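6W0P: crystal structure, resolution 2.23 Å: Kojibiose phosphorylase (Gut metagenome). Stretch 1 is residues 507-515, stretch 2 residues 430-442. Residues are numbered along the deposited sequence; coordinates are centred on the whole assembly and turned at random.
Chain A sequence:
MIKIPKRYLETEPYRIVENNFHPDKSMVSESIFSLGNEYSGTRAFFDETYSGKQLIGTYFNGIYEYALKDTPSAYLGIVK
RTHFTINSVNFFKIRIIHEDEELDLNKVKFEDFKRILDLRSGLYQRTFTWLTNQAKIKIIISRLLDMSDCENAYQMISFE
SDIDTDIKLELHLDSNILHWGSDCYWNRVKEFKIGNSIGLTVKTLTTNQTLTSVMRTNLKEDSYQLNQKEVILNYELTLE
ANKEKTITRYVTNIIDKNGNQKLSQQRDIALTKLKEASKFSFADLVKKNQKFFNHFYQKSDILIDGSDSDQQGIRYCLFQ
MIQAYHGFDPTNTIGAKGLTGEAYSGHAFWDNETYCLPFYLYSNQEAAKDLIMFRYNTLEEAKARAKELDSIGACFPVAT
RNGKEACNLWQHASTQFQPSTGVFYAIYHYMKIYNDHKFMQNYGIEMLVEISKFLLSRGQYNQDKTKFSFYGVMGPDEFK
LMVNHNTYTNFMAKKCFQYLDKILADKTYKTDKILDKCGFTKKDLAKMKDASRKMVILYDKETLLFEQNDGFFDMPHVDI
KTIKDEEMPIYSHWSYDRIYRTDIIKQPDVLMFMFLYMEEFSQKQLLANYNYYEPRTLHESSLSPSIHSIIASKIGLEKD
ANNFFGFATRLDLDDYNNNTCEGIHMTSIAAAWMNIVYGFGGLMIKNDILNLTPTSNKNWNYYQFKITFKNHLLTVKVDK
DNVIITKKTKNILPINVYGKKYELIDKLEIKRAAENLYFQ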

# COMPACT_ATOMS: atom_id res chain seq x y z
N LYS A 507 -13.11 -33.06 32.11
CA LYS A 507 -13.05 -32.73 33.55
C LYS A 507 -11.71 -33.18 34.13
O LYS A 507 -11.49 -32.87 35.31
CB LYS A 507 -14.28 -33.30 34.27
CG LYS A 507 -15.55 -32.47 34.10
CD LYS A 507 -16.46 -32.91 32.95
CE LYS A 507 -17.30 -31.79 32.38
NZ LYS A 507 -17.97 -32.15 31.10
N THR A 508 -10.82 -33.82 33.35
CA THR A 508 -9.42 -34.10 33.78
C THR A 508 -8.58 -32.82 33.66
O THR A 508 -7.47 -32.81 34.21
CB THR A 508 -8.79 -35.29 33.04
OG1 THR A 508 -8.55 -34.93 31.68
CG2 THR A 508 -9.63 -36.55 33.10
N TYR A 509 -9.09 -31.77 32.99
CA TYR A 509 -8.45 -30.43 32.93
C TYR A 509 -9.23 -29.48 33.83
O TYR A 509 -10.46 -29.54 33.84
CB TYR A 509 -8.40 -29.87 31.50
CG TYR A 509 -7.52 -30.66 30.54
CD1 TYR A 509 -6.14 -30.61 30.61
CD2 TYR A 509 -8.08 -31.43 29.53
CE1 TYR A 509 -5.35 -31.33 29.73
CE2 TYR A 509 -7.30 -32.15 28.64
CZ TYR A 509 -5.93 -32.11 28.74
OH TYR A 509 -5.17 -32.85 27.89
N LYS A 510 -8.51 -28.62 34.57
CA LYS A 510 -9.10 -27.55 35.40
C LYS A 510 -9.07 -26.26 34.59
O LYS A 510 -7.97 -25.73 34.35
CB LYS A 510 -8.38 -27.45 36.75
CG LYS A 510 -8.31 -28.76 37.55
CD LYS A 510 -9.66 -29.42 37.86
CE LYS A 510 -9.55 -30.79 38.51
NZ LYS A 510 -8.99 -31.79 37.57
N THR A 511 -10.25 -25.81 34.17
CA THR A 511 -10.48 -24.70 33.23
C THR A 511 -11.20 -23.57 33.97
O THR A 511 -12.21 -23.08 33.43
CB THR A 511 -11.30 -25.21 32.03
OG1 THR A 511 -12.61 -25.54 32.50
CG2 THR A 511 -10.68 -26.41 31.35
N ASP A 512 -10.71 -23.18 35.16
CA ASP A 512 -11.35 -22.16 36.04
C ASP A 512 -10.47 -20.91 36.10
O ASP A 512 -10.90 -19.86 35.63
CB ASP A 512 -11.59 -22.72 37.44
CG ASP A 512 -12.97 -23.33 37.66
OD1 ASP A 512 -13.07 -24.29 38.45
OD2 ASP A 512 -13.94 -22.83 37.04
N LYS A 513 -9.26 -21.05 36.65
CA LYS A 513 -8.28 -19.94 36.80
C LYS A 513 -7.83 -19.47 35.40
O LYS A 513 -7.44 -18.29 35.29
CB LYS A 513 -7.09 -20.39 37.65
CG LYS A 513 -7.41 -20.82 39.08
CD LYS A 513 -7.59 -19.67 40.05
CE LYS A 513 -8.40 -20.05 41.27
NZ LYS A 513 -8.82 -18.86 42.05
N ILE A 514 -7.89 -20.34 34.38
CA ILE A 514 -7.44 -20.01 32.99
C ILE A 514 -8.52 -19.14 32.32
O ILE A 514 -8.16 -18.02 31.86
CB ILE A 514 -7.10 -21.28 32.18
CG1 ILE A 514 -5.84 -21.95 32.72
CG2 ILE A 514 -6.96 -20.95 30.69
CD1 ILE A 514 -5.67 -23.39 32.31
N LEU A 515 -9.77 -19.60 32.29
CA LEU A 515 -10.89 -18.84 31.68
C LEU A 515 -11.01 -17.47 32.37
O LEU A 515 -11.18 -16.45 31.65
CB LEU A 515 -12.20 -19.64 31.77
CG LEU A 515 -12.30 -20.87 30.86
CD1 LEU A 515 -13.66 -21.54 30.99
CD2 LEU A 515 -12.05 -20.52 29.40
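Stretch 2 (430-442) YMKIYNDHKFMQN

Stretch 2 is built from two helical segments joined by a short turn. The first, entering from earlier in the chain, ends at Tyr434; Asn435 then leaves helical geometry with positive phi (34/60), and Asp436 caps the second helix, its OD1 accepting from Phe439 N at 3.0 Å. That second helix runs from His437 to Asn442 and onward, with a wider pi-type turn at 440-442, and it presents His437, Met440 and Gln441 to stretch 1. Stretch 1 is loop from Lys507 to Asp512 and becomes helical at Lys513. The closest CA pair, Tyr509 CA with Gln441 CA at 6.2 Å, fixes the register, and the contact buries 377 Å² in total. The two runs go the same way: the CA atoms from Thr508 to Ile514 and from His437 to Asn442 advance in roughly the same direction, and Thr508 and then Lys510 meet His437 and then Gln441.

Lys507 stays out of reach, so the contact opens at Thr508. Here His437 NE2 donates to Thr508 OG1 at 3.1 Å with an N-H...acceptor angle of 161°, and the hydroxyl lies near the plane of the imidazole, as an in-plane ring nitrogen donor requires.

Tyr509 contributes the largest covered area on stretch 1, 114 Å². With chi1 at -65° (m), its ring reaches between two side chains of the second helix. His437 covers one face in an offset stack, centroids 3.9 Å apart and planes only 6° from parallel. Met440 covers the opposite face: its CG lies 4.0 Å from the centroid of the Tyr509 ring and 30° off the normal, a CH-pi arrangement, with CG to Tyr509 CE1 at 3.6 Å. The imidazole thus serves twice, its face packing on the tyrosine while its edge donates to Thr508. Beyond the ring, Tyr509 OH approaches Met431 CE at 3.5 Å, extending the contact to the first helix.

At Lys510 the backbone takes over. Its extended conformation (phi/psi -97/109) accompanies a paired interaction with the amide of Gln441: Lys510 N donates to Gln441 OE1 at 2.9 Å (156°), and Gln441 NE2 donates to Lys510 O at 3.0 Å (166°). One side-chain amide therefore satisfies both polar backbone atoms of a single residue, while the end of the lysine side chain leads away. A water also donates to Gln441 OE1 at 2.9 Å and, weakly, to Thr508 O at 3.3 Å.

Thr511, Asp512 and Lys513 make no contact. Ile514 points toward stretch 2 from the new helix, and its CD1 meets Gln441 NE2 at 3.5 Å; Leu515 is out of reach.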

# COMPACT_ATOMS: atom_id res chain seq x y z
N TYR A 430 -0.10 -31.73 17.84
CA TYR A 430 0.84 -32.10 18.92
C TYR A 430 0.15 -33.08 19.89
O TYR A 430 0.75 -34.12 20.26
CB TYR A 430 1.30 -30.86 19.67
CG TYR A 430 2.20 -31.18 20.82
CD1 TYR A 430 3.45 -31.73 20.57
CD2 TYR A 430 1.81 -31.00 22.14
CE1 TYR A 430 4.30 -32.07 21.61
CE2 TYR A 430 2.66 -31.32 23.18
CZ TYR A 430 3.90 -31.87 22.91
OH TYR A 430 4.77 -32.23 23.90
N MET A 431 -1.06 -32.73 20.31
CA MET A 431 -1.85 -33.54 21.27
C MET A 431 -2.23 -34.85 20.57
O MET A 431 -2.26 -35.89 21.24
CB MET A 431 -3.10 -32.78 21.74
CG MET A 431 -2.75 -31.55 22.58
SD MET A 431 -1.89 -31.96 24.14
CE MET A 431 -3.20 -32.88 24.96
N LYS A 432 -2.46 -34.81 19.25
CA LYS A 432 -2.87 -36.01 18.50
C LYS A 432 -1.70 -37.01 18.44
O LYS A 432 -1.97 -38.20 18.46
CB LYS A 432 -3.37 -35.62 17.11
CG LYS A 432 -3.83 -36.80 16.27
CD LYS A 432 -3.80 -36.51 14.79
CE LYS A 432 -5.15 -36.18 14.20
NZ LYS A 432 -5.03 -36.03 12.72
N ILE A 433 -0.45 -36.55 18.42
CA ILE A 433 0.73 -37.45 18.37
C ILE A 433 1.15 -37.85 19.80
O ILE A 433 1.55 -39.01 19.97
CB ILE A 433 1.89 -36.81 17.58
CG1 ILE A 433 1.47 -36.39 16.17
CG2 ILE A 433 3.10 -37.72 17.57
CD1 ILE A 433 0.87 -37.51 15.34
N TYR A 434 1.05 -36.96 20.79
CA TYR A 434 1.68 -37.15 22.13
C TYR A 434 0.70 -37.09 23.30
O TYR A 434 1.12 -37.42 24.44
CB TYR A 434 2.72 -36.06 22.35
CG TYR A 434 3.93 -36.29 21.49
CD1 TYR A 434 4.78 -37.35 21.76
CD2 TYR A 434 4.20 -35.48 20.41
CE1 TYR A 434 5.90 -37.57 20.98
CE2 TYR A 434 5.33 -35.68 19.63
CZ TYR A 434 6.17 -36.73 19.92
OH TYR A 434 7.28 -36.94 19.16
N ASN A 435 -0.53 -36.65 23.07
CA ASN A 435 -1.57 -36.44 24.12
C ASN A 435 -0.90 -35.99 25.43
O ASN A 435 -1.06 -36.69 26.44
CB ASN A 435 -2.41 -37.71 24.28
CG ASN A 435 -3.67 -37.43 25.06
OD1 ASN A 435 -3.90 -36.30 25.48
ND2 ASN A 435 -4.49 -38.45 25.26
N ASP A 436 -0.19 -34.86 25.39
CA ASP A 436 0.64 -34.31 26.49
C ASP A 436 -0.25 -33.49 27.42
O ASP A 436 -0.41 -32.27 27.21
CB ASP A 436 1.79 -33.50 25.90
CG ASP A 436 2.74 -32.87 26.90
OD1 ASP A 436 2.37 -32.81 28.11
OD2 ASP A 436 3.82 -32.41 26.46
N HIS A 437 -0.81 -34.13 28.45
CA HIS A 437 -1.80 -33.53 29.39
C HIS A 437 -1.23 -32.27 30.05
O HIS A 437 -1.96 -31.27 30.11
CB HIS A 437 -2.24 -34.55 30.44
CG HIS A 437 -3.55 -34.23 31.06
ND1 HIS A 437 -3.66 -33.44 32.19
CD2 HIS A 437 -4.80 -34.58 30.72
CE1 HIS A 437 -4.92 -33.32 32.52
NE2 HIS A 437 -5.64 -34.01 31.64
N LYS A 438 0.02 -32.32 30.51
CA LYS A 438 0.71 -31.22 31.24
C LYS A 438 0.91 -30.00 30.33
O LYS A 438 0.70 -28.87 30.80
CB LYS A 438 2.05 -31.69 31.79
CG LYS A 438 1.93 -32.74 32.89
CD LYS A 438 2.91 -32.57 34.03
CE LYS A 438 2.67 -33.55 35.17
NZ LYS A 438 2.40 -32.86 36.45
N PHE A 439 1.33 -30.20 29.08
CA PHE A 439 1.42 -29.11 28.08
C PHE A 439 0.05 -28.43 27.96
O PHE A 439 0.01 -27.19 28.01
CB PHE A 439 1.88 -29.60 26.70
CG PHE A 439 1.65 -28.54 25.67
CD1 PHE A 439 2.46 -27.42 25.63
CD2 PHE A 439 0.54 -28.59 24.83
CE1 PHE A 439 2.20 -26.39 24.73
CE2 PHE A 439 0.30 -27.57 23.93
CZ PHE A 439 1.12 -26.47 23.89
N MET A 440 -1.03 -29.19 27.80
CA MET A 440 -2.38 -28.61 27.56
C MET A 440 -2.79 -27.81 28.81
O MET A 440 -3.11 -26.61 28.67
CB MET A 440 -3.41 -29.69 27.21
CG MET A 440 -4.82 -29.16 26.94
SD MET A 440 -4.94 -28.01 25.52
CE MET A 440 -4.80 -29.14 24.14
N GLN A 441 -2.71 -28.40 30.00
CA GLN A 441 -3.09 -27.74 31.28
C GLN A 441 -2.27 -26.46 31.46
O GLN A 441 -2.86 -25.40 31.67
CB GLN A 441 -2.89 -28.68 32.47
CG GLN A 441 -3.36 -28.12 33.81
CD GLN A 441 -4.82 -27.74 33.83
OE1 GLN A 441 -5.71 -28.59 33.78
NE2 GLN A 441 -5.08 -26.45 33.89
N ASN A 442 -0.94 -26.54 31.39
CA ASN A 442 -0.04 -25.42 31.79
C ASN A 442 -0.01 -24.33 30.70
O ASN A 442 0.25 -23.17 31.08
CB ASN A 442 1.36 -25.94 32.14
CG ASN A 442 1.37 -26.89 33.32
OD1 ASN A 442 0.37 -27.02 34.01
ND2 ASN A 442 2.50 -27.52 33.57
O HOH W 1 -4.67 -31.14 34.80